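Local coordinates for conjugal transfer protein (Escherichia coli, PDB 5I97), which probably serves as a VirB8-like inner-membrane component of the pKM101 type IV secretion system that carries DNA between bacteria in conjugation, at residues Lys31-Gln36 against Leu149-Thr154; Val38-Ser43 against Tyr53-Leu58. One frame throughout, in Å; residues are numbered along the deposited sequence.

Contact 1: residues Lys31-Gln36 against Leu149-Thr154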
loop_
_atom_site.group_PDB
_atom_site.type_symbol
_atom_site.label_atom_id
_atom_site.label_comp_id
_atom_site.label_asym_id
_atom_site.label_seq_id
_atom_site.Cartn_x
_atom_site.Cartn_y
_atom_site.Cartn_z
ATOM N N LYS A 31 -10.795 12.506 -18.112
ATOM C CA LYS A 31 -10.234 11.258 -17.642
ATOM C C LYS A 31 -9.898 11.355 -16.157
ATOM O O LYS A 31 -10.056 10.392 -15.420
ATOM C CB LYS A 31 -8.995 10.889 -18.466
ATOM C CG LYS A 31 -8.261 9.653 -17.981
ATOM C CD LYS A 31 -6.946 9.446 -18.717
ATOM C CE LYS A 31 -6.169 8.269 -18.136
ATOM N NZ LYS A 31 -4.858 8.083 -18.821
ATOM N N PHE A 32 -9.477 12.530 -15.707
ATOM C CA PHE A 32 -9.151 12.698 -14.299
ATOM C C PHE A 32 -10.359 12.475 -13.397
ATOM O O PHE A 32 -10.293 11.678 -12.470
ATOM C CB PHE A 32 -8.581 14.083 -14.017
ATOM C CG PHE A 32 -8.453 14.380 -12.547
ATOM C CD1 PHE A 32 -7.499 13.737 -11.775
ATOM C CD2 PHE A 32 -9.328 15.260 -11.925
ATOM C CE1 PHE A 32 -7.394 13.993 -10.425
ATOM C CE2 PHE A 32 -9.235 15.515 -10.569
ATOM C CZ PHE A 32 -8.266 14.884 -9.817
ATOM N N TRP A 33 -11.446 13.190 -13.659
ATOM C CA TRP A 33 -12.638 13.088 -12.830
ATOM C C TRP A 33 -13.280 11.717 -12.949
ATOM O O TRP A 33 -13.750 11.170 -11.961
ATOM C CB TRP A 33 -13.658 14.175 -13.192
ATOM C CG TRP A 33 -13.124 15.546 -12.984
ATOM C CD1 TRP A 33 -12.778 16.439 -13.948
ATOM C CD2 TRP A 33 -12.862 16.188 -11.727
ATOM N NE1 TRP A 33 -12.313 17.592 -13.375
ATOM C CE2 TRP A 33 -12.355 17.465 -12.011
ATOM C CE3 TRP A 33 -13.007 15.805 -10.392
ATOM C CZ2 TRP A 33 -11.998 18.367 -11.009
ATOM C CZ3 TRP A 33 -12.649 16.697 -9.401
ATOM C CH2 TRP A 33 -12.153 17.962 -9.714
ATOM N N LEU A 34 -13.274 11.148 -14.146
ATOM C CA LEU A 34 -13.895 9.850 -14.322
ATOM C C LEU A 34 -13.144 8.762 -13.554
ATOM O O LEU A 34 -13.762 7.914 -12.923
ATOM C CB LEU A 34 -13.980 9.493 -15.794
ATOM C CG LEU A 34 -15.040 10.272 -16.561
ATOM C CD1 LEU A 34 -14.674 10.335 -18.034
ATOM C CD2 LEU A 34 -16.420 9.689 -16.356
ATOM N N THR A 35 -11.814 8.792 -13.600
ATOM C CA THR A 35 -11.036 7.804 -12.884
ATOM C C THR A 35 -11.141 8.046 -11.371
ATOM O O THR A 35 -11.167 7.098 -10.598
ATOM C CB THR A 35 -9.543 7.771 -13.334
ATOM O OG1 THR A 35 -8.979 9.077 -13.264
ATOM C CG2 THR A 35 -9.412 7.253 -14.751
ATOM N N GLN A 36 -11.190 9.311 -10.958
ATOM C CA GLN A 36 -11.385 9.654 -9.548
ATOM C C GLN A 36 -12.693 9.109 -9.026
ATOM O O GLN A 36 -12.776 8.629 -7.907
ATOM C CB GLN A 36 -11.387 11.172 -9.349
ATOM C CG GLN A 36 -10.035 11.810 -9.400
ATOM C CD GLN A 36 -9.202 11.422 -8.222
ATOM O OE1 GLN A 36 -8.199 10.738 -8.367
ATOM N NE2 GLN A 36 -9.601 11.873 -7.039
ATOM N N LEU A 149 -15.499 21.908 -10.697
ATOM C CA LEU A 149 -16.058 22.090 -12.028
ATOM C C LEU A 149 -17.472 21.522 -12.110
ATOM O O LEU A 149 -18.089 21.511 -13.170
ATOM C CB LEU A 149 -15.151 21.443 -13.069
ATOM C CG LEU A 149 -13.721 21.987 -13.117
ATOM C CD1 LEU A 149 -12.891 21.246 -14.154
ATOM C CD2 LEU A 149 -13.756 23.474 -13.448
ATOM N N GLY A 150 -17.978 21.037 -10.984
ATOM C CA GLY A 150 -19.324 20.495 -10.944
ATOM C C GLY A 150 -19.473 19.259 -11.804
ATOM O O GLY A 150 -20.514 19.038 -12.415
ATOM N N PHE A 151 -18.418 18.455 -11.862
ATOM C CA PHE A 151 -18.466 17.193 -12.581
ATOM C C PHE A 151 -19.534 16.296 -11.982
ATOM O O PHE A 151 -19.701 16.248 -10.769
ATOM C CB PHE A 151 -17.098 16.502 -12.525
ATOM C CG PHE A 151 -17.098 15.083 -13.024
ATOM C CD1 PHE A 151 -17.005 14.809 -14.377
ATOM C CD2 PHE A 151 -17.154 14.023 -12.136
ATOM C CE1 PHE A 151 -16.990 13.500 -14.834
ATOM C CE2 PHE A 151 -17.140 12.719 -12.587
ATOM C CZ PHE A 151 -17.063 12.455 -13.934
ATOM N N ARG A 152 -20.274 15.602 -12.828
ATOM C CA ARG A 152 -21.202 14.629 -12.301
ATOM C C ARG A 152 -21.440 13.492 -13.278
ATOM O O ARG A 152 -21.442 13.678 -14.497
ATOM C CB ARG A 152 -22.523 15.279 -11.878
ATOM C CG ARG A 152 -23.516 15.592 -12.968
ATOM C CD ARG A 152 -24.717 16.294 -12.333
ATOM N NE ARG A 152 -25.797 16.576 -13.272
ATOM C CZ ARG A 152 -26.962 17.113 -12.919
ATOM N NH1 ARG A 152 -27.202 17.403 -11.646
ATOM N NH2 ARG A 152 -27.893 17.340 -13.835
ATOM N N VAL A 153 -21.608 12.305 -12.704
ATOM C CA VAL A 153 -21.895 11.097 -13.441
ATOM C C VAL A 153 -23.404 10.955 -13.583
ATOM O O VAL A 153 -24.142 11.047 -12.595
ATOM C CB VAL A 153 -21.313 9.863 -12.721
ATOM C CG1 VAL A 153 -21.740 8.574 -13.400
ATOM C CG2 VAL A 153 -19.807 9.968 -12.629
ATOM N N THR A 154 -23.856 10.723 -14.812
ATOM C CA THR A 154 -25.283 10.700 -15.132
ATOM C C THR A 154 -25.840 9.296 -15.322
ATOM O O THR A 154 -27.052 9.099 -15.331
ATOM C CB THR A 154 -25.576 11.515 -16.406
ATOM O OG1 THR A 154 -24.925 10.905 -17.525
ATOM C CG2 THR A 154 -25.072 12.925 -16.247
#
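Trp33 lays its CB almost squarely over the middle of the Phe151 ring, a CH-pi contact in which that carbon sits 3.5 Å from the centroid of the Phe151 ring and 7° off the normal. From there the two side chains run past each other in opposite directions. Phe151, with CG anti to its backbone N (chi1 170°), reaches from the strand to the helix surface, and its own CB ends up over the rim of one indole face. The two rings are near parallel (planes at 22°) but displaced sidelong, so little of one faces the other: the five-membered ring of Trp33 and the Phe151 ring have centroids 5.3 Å apart. Phe32 CD2 covers the opposite face of the indole, which is thus held between a neighbour on its own helix and the strand. Leu34 meets Phe151 differently, crossing it at about a right angle and setting CD2 at the ring edge, 3.7 Å from Phe151 CZ. On the indole, Leu149 CD1 comes obliquely to within 3.8 Å of Trp33 NE1. The contact is essentially apolar packing, with no hydrogen bond between the segments. Tyr134 meets the Phe151 ring edge-to-face, and Leu34 continues onto Met130, Leu97 and Ile106, so helix 27-42 lies across the curved four-stranded antiparallel sheet, gripping its outermost strand within this chain, 151-160, in the NTF2-like fold of the VirB8 periplasmic domain.

Contact 2: residues Val38-Ser43 against Tyr53-Leu58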
loop_
_atom_site.group_PDB
_atom_site.type_symbol
_atom_site.label_atom_id
_atom_site.label_comp_id
_atom_site.label_asym_id
_atom_site.label_seq_id
_atom_site.Cartn_x
_atom_site.Cartn_y
_atom_site.Cartn_z
ATOM N N VAL A 38 -14.442 6.496 -10.193
ATOM C CA VAL A 38 -14.352 5.053 -10.083
ATOM C C VAL A 38 -13.521 4.655 -8.874
ATOM O O VAL A 38 -13.868 3.740 -8.146
ATOM C CB VAL A 38 -13.749 4.431 -11.348
ATOM C CG1 VAL A 38 -13.422 2.946 -11.124
ATOM C CG2 VAL A 38 -14.679 4.629 -12.527
ATOM N N ILE A 39 -12.421 5.350 -8.653
ATOM C CA ILE A 39 -11.587 5.048 -7.509
ATOM C C ILE A 39 -12.326 5.299 -6.192
ATOM O O ILE A 39 -12.256 4.480 -5.278
ATOM C CB ILE A 39 -10.287 5.846 -7.568
ATOM C CG1 ILE A 39 -9.395 5.287 -8.677
ATOM C CG2 ILE A 39 -9.541 5.754 -6.261
ATOM C CD1 ILE A 39 -8.199 6.151 -9.005
ATOM N N HIS A 40 -13.050 6.415 -6.103
ATOM C CA HIS A 40 -13.803 6.742 -4.902
ATOM C C HIS A 40 -14.910 5.725 -4.653
ATOM O O HIS A 40 -15.169 5.350 -3.513
ATOM C CB HIS A 40 -14.438 8.130 -5.008
ATOM C CG HIS A 40 -13.515 9.268 -4.706
ATOM N ND1 HIS A 40 -12.751 9.330 -3.560
ATOM C CD2 HIS A 40 -13.254 10.407 -5.392
ATOM C CE1 HIS A 40 -12.056 10.453 -3.557
ATOM N NE2 HIS A 40 -12.344 11.125 -4.658
ATOM N N ARG A 41 -15.563 5.290 -5.726
ATOM C CA ARG A 41 -16.760 4.471 -5.606
ATOM C C ARG A 41 -16.476 2.978 -5.459
ATOM O O ARG A 41 -17.168 2.289 -4.718
ATOM C CB ARG A 41 -17.671 4.711 -6.807
ATOM C CG ARG A 41 -18.892 3.844 -6.832
ATOM C CD ARG A 41 -19.995 4.437 -7.664
ATOM N NE ARG A 41 -21.155 3.557 -7.689
ATOM C CZ ARG A 41 -22.366 3.910 -8.099
ATOM N NH1 ARG A 41 -22.603 5.149 -8.510
ATOM N NH2 ARG A 41 -23.345 3.024 -8.089
ATOM N N GLU A 42 -15.446 2.487 -6.139
ATOM C CA GLU A 42 -15.188 1.054 -6.174
ATOM C C GLU A 42 -14.151 0.633 -5.149
ATOM O O GLU A 42 -13.958 -0.552 -4.910
ATOM C CB GLU A 42 -14.738 0.625 -7.575
ATOM C CG GLU A 42 -15.759 0.927 -8.649
ATOM C CD GLU A 42 -17.075 0.231 -8.402
ATOM O OE1 GLU A 42 -17.060 -0.883 -7.842
ATOM O OE2 GLU A 42 -18.128 0.814 -8.740
ATOM N N SER A 43 -13.487 1.602 -4.540
ATOM C CA SER A 43 -12.580 1.286 -3.453
ATOM C C SER A 43 -13.355 1.119 -2.165
ATOM O O SER A 43 -14.468 1.624 -2.021
ATOM C CB SER A 43 -11.533 2.375 -3.254
ATOM O OG SER A 43 -10.790 2.624 -4.424
ATOM N N TYR A 53 -17.413 8.525 0.139
ATOM C CA TYR A 53 -18.873 8.597 0.108
ATOM C C TYR A 53 -19.362 10.007 -0.211
ATOM O O TYR A 53 -20.326 10.204 -0.953
ATOM C CB TYR A 53 -19.445 8.132 1.446
ATOM C CG TYR A 53 -20.942 8.197 1.542
ATOM C CD1 TYR A 53 -21.727 7.134 1.120
ATOM C CD2 TYR A 53 -21.573 9.326 2.034
ATOM C CE1 TYR A 53 -23.098 7.180 1.212
ATOM C CE2 TYR A 53 -22.941 9.387 2.120
ATOM C CZ TYR A 53 -23.700 8.309 1.712
ATOM O OH TYR A 53 -25.069 8.382 1.795
ATOM N N THR A 54 -18.733 10.985 0.415
ATOM C CA THR A 54 -19.063 12.377 0.163
ATOM C C THR A 54 -18.744 12.737 -1.280
ATOM O O THR A 54 -19.558 13.359 -1.952
ATOM C CB THR A 54 -18.313 13.308 1.122
ATOM O OG1 THR A 54 -18.764 13.049 2.458
ATOM C CG2 THR A 54 -18.584 14.764 0.788
ATOM N N ALA A 55 -17.580 12.308 -1.759
ATOM C CA ALA A 55 -17.154 12.614 -3.118
ATOM C C ALA A 55 -18.096 12.048 -4.177
ATOM O O ALA A 55 -18.471 12.758 -5.117
ATOM C CB ALA A 55 -15.745 12.104 -3.347
ATOM N N VAL A 56 -18.474 10.782 -4.039
ATOM C CA VAL A 56 -19.379 10.160 -4.996
ATOM C C VAL A 56 -20.716 10.878 -5.036
ATOM O O VAL A 56 -21.288 11.072 -6.111
ATOM C CB VAL A 56 -19.610 8.679 -4.668
ATOM C CG1 VAL A 56 -20.697 8.086 -5.548
ATOM C CG2 VAL A 56 -18.311 7.913 -4.801
ATOM N N GLY A 57 -21.194 11.294 -3.866
ATOM C CA GLY A 57 -22.439 12.031 -3.765
ATOM C C GLY A 57 -22.408 13.357 -4.505
ATOM O O GLY A 57 -23.362 13.712 -5.187
ATOM N N LEU A 58 -21.312 14.094 -4.367
ATOM C CA LEU A 58 -21.186 15.389 -5.024
ATOM C C LEU A 58 -20.999 15.248 -6.531
ATOM O O LEU A 58 -21.312 16.158 -7.278
ATOM C CB LEU A 58 -20.019 16.184 -4.440
ATOM C CG LEU A 58 -20.116 16.555 -2.962
ATOM C CD1 LEU A 58 -18.841 17.237 -2.509
ATOM C CD2 LEU A 58 -21.320 17.459 -2.728
#
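Ala55 CB stands over the centre of the His40 ring, 3.7 Å from the centroid of that imidazole and 13° off its normal, making a CH-pi contact with CD2 as the nearest ring atom. Beside it, Val56 CG2 lies against the start of two neighbouring side chains, 3.9 Å from His40 CB and 3.8 Å from Arg41 CB. With CG1 anti to the Val56 backbone N (chi1 172°), CG2 is the branch turned to helix 38-42. The axes of 38-42 and 53-58 approach to 8.8 Å, crossing at -123°, with the Ala55 and Val56 side chains between them. In the next shell, His40 ND1 is hydrogen-bonded to Asp52 OD1, one turn earlier on the partner helix, a bond consistent with holding the ring's rotation with its face to Ala55. Arg41 runs extended from CG to NE, and its NH1 bonds to Tyr37 OH. At the helix end Ile39 O accepts from both Ser43 N and Ser43 OG. Further out, Tyr68 of helix 62-69 touches both Arg41 and Val56, while Val38 faces strands 86-98 and 103-114: this is helix-helix packing within the helical layer that lies on the sheet of the NTF2-like fold, with helix 27-42 between helix 49-58 and the strands.

Both contacts draw on helix 27-42, its middle turns in contact 1 and its C-terminal end in contact 2, with centres 10 Å apart. Contact 1 binds the helix to strand 151-160, outermost in the sheet within this chain, and closes a long loop of chain; contact 2, nested within that loop, joins two helices close in sequence. Each is partly buried, with two buried residues among the four that touch, but contact 2 lies nearer the centre of the chain. In both, an aliphatic carbon covers an aromatic face. Contact 1 relies on large aromatic and leucine side chains, whereas contact 2 pairs Ala55 and Val56 with the base of an arginine and a histidine whose ring is tied by a polar bond.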